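Local coordinates for genome polyprotein (Enterovirus A71, PDB 6HLW), which is the 3A-like portion of a viral polyprotein, a helical hairpin with an extended tail that binds another protein and probably serves in viral genome replication, at residues B[14-19]-B[32-37]. Numbering follows the deposited sequence.
Sequences DLLASV and GWIIPE
Leu-15 and Leu-16, neighbours on helix 9-18, reach across to Trp-33 and Ile-34, the pair that comes shortly after the second helix, 22-30, of the 3A helical hairpin. The contact is small, 113 Å² summed over both sides, and apolar in character, and it sits where the chain turns out of the hairpin into its extended tail.

Two van der Waals touches make it up. At the outer one, CD2 of Leu-15 comes to 4.0 Å from CZ3 on the six-membered ring of Trp-33, approaching the indole obliquely while the two side chains cross at about a right angle. Leu-15 carries its CG anti to the backbone N (chi1 177°), and chi2 of 61° then extends CD2 anti to CA and against the indole. The inner touch is looser: CD1 of Leu-16 lies 4.4 Å from CG2 of Ile-34, and both of these residues are buried.

Around these four residues, Ile-12 on the first helix packs against both Trp-33 and Ile-34; from helix 22-30, Val-24 packs on Leu-16 and Cys-28 on both Trp-33 and Ile-34. Tyr-27 sets its ring almost perpendicular to the indole. Farther along, Ile-35 and Pro-36 join an antiparallel ladder with a strand of another protein, with an aromatic side chain of that protein packed on Leu-16 and on Ala-17, so hairpin and tail both face that partner.

Gly-32, with positive phi, closes helix 22-30 in a Schellman motif just before Trp-33. In the last turn of helix 9-18, Asp-14 O accepts from Ser-18 N (3.0 Å) and Ser-18 OG (2.8 Å), the hydroxyl oxygen lying 18° off the carbonyl plane.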
# COMPACT_ATOMS: atom_id res chain seq x y z
N ASP B 14 9.49 -10.51 -6.93
CA ASP B 14 10.87 -10.20 -7.26
C ASP B 14 10.94 -9.39 -8.55
O ASP B 14 11.84 -8.58 -8.73
CB ASP B 14 11.69 -11.49 -7.40
CG ASP B 14 13.18 -11.22 -7.52
OD1 ASP B 14 13.66 -10.99 -8.65
OD2 ASP B 14 13.88 -11.23 -6.48
N LEU B 15 9.97 -9.62 -9.43
CA LEU B 15 9.90 -8.88 -10.69
C LEU B 15 9.54 -7.42 -10.44
O LEU B 15 10.23 -6.52 -10.91
CB LEU B 15 8.88 -9.52 -11.64
CG LEU B 15 8.66 -8.80 -12.97
CD1 LEU B 15 9.95 -8.75 -13.78
CD2 LEU B 15 7.55 -9.46 -13.76
N LEU B 16 8.46 -7.20 -9.71
CA LEU B 16 8.00 -5.85 -9.41
C LEU B 16 9.01 -5.10 -8.54
O LEU B 16 9.14 -3.89 -8.66
CB LEU B 16 6.64 -5.90 -8.70
CG LEU B 16 5.46 -6.36 -9.55
CD1 LEU B 16 4.23 -6.60 -8.69
CD2 LEU B 16 5.15 -5.35 -10.65
N ALA B 17 9.72 -5.83 -7.69
CA ALA B 17 10.70 -5.22 -6.81
C ALA B 17 11.95 -4.79 -7.58
O ALA B 17 12.47 -3.70 -7.36
CB ALA B 17 11.08 -6.19 -5.70
N SER B 18 12.41 -5.65 -8.49
CA SER B 18 13.61 -5.39 -9.27
C SER B 18 13.37 -4.33 -10.34
O SER B 18 14.14 -3.37 -10.46
CB SER B 18 14.12 -6.68 -9.91
OG SER B 18 14.46 -7.64 -8.92
N VAL B 19 12.31 -4.51 -11.12
CA VAL B 19 11.91 -3.54 -12.13
C VAL B 19 10.47 -3.12 -11.88
O VAL B 19 9.57 -3.95 -11.83
CB VAL B 19 12.05 -4.11 -13.57
CG1 VAL B 19 13.52 -4.20 -13.95
CG2 VAL B 19 11.38 -5.47 -13.70
N GLY B 32 -2.90 -11.20 -15.49
CA GLY B 32 -3.61 -11.77 -14.36
C GLY B 32 -2.70 -12.11 -13.19
O GLY B 32 -3.13 -12.72 -12.21
N TRP B 33 -1.43 -11.71 -13.30
CA TRP B 33 -0.45 -11.99 -12.26
C TRP B 33 -0.77 -11.24 -10.97
O TRP B 33 -0.43 -11.70 -9.87
CB TRP B 33 0.95 -11.62 -12.74
CG TRP B 33 1.44 -12.48 -13.87
CD1 TRP B 33 0.88 -13.64 -14.32
CD2 TRP B 33 2.58 -12.25 -14.70
NE1 TRP B 33 1.60 -14.15 -15.37
CE2 TRP B 33 2.66 -13.31 -15.63
CE3 TRP B 33 3.56 -11.25 -14.75
CZ2 TRP B 33 3.66 -13.39 -16.59
CZ3 TRP B 33 4.55 -11.33 -15.70
CH2 TRP B 33 4.60 -12.40 -16.61
N ILE B 34 -1.43 -10.09 -11.10
CA ILE B 34 -1.88 -9.32 -9.94
C ILE B 34 -3.30 -8.82 -10.17
O ILE B 34 -3.64 -8.32 -11.25
CB ILE B 34 -0.95 -8.13 -9.64
CG1 ILE B 34 -0.75 -7.26 -10.89
CG2 ILE B 34 0.39 -8.64 -9.12
CD1 ILE B 34 0.08 -6.01 -10.65
N ILE B 35 -4.14 -8.96 -9.15
CA ILE B 35 -5.54 -8.56 -9.22
C ILE B 35 -5.76 -7.28 -8.42
O ILE B 35 -5.42 -7.22 -7.24
CB ILE B 35 -6.49 -9.66 -8.69
CG1 ILE B 35 -6.24 -10.98 -9.43
CG2 ILE B 35 -7.94 -9.25 -8.85
CD1 ILE B 35 -5.19 -11.87 -8.78
N PRO B 36 -6.34 -6.24 -9.06
CA PRO B 36 -6.61 -5.01 -8.30
C PRO B 36 -7.63 -5.26 -7.19
O PRO B 36 -8.51 -6.10 -7.35
CB PRO B 36 -7.16 -4.06 -9.36
CG PRO B 36 -7.72 -4.94 -10.41
CD PRO B 36 -6.85 -6.15 -10.44
N GLU B 37 -7.50 -4.54 -6.08
CA GLU B 37 -8.34 -4.77 -4.91
C GLU B 37 -8.82 -3.47 -4.29
O GLU B 37 -8.02 -2.61 -3.92
CB GLU B 37 -7.57 -5.58 -3.87
CG GLU B 37 -8.39 -6.01 -2.67
CD GLU B 37 -7.60 -6.85 -1.69
OE1 GLU B 37 -8.22 -7.41 -0.76
OE2 GLU B 37 -6.37 -6.95 -1.85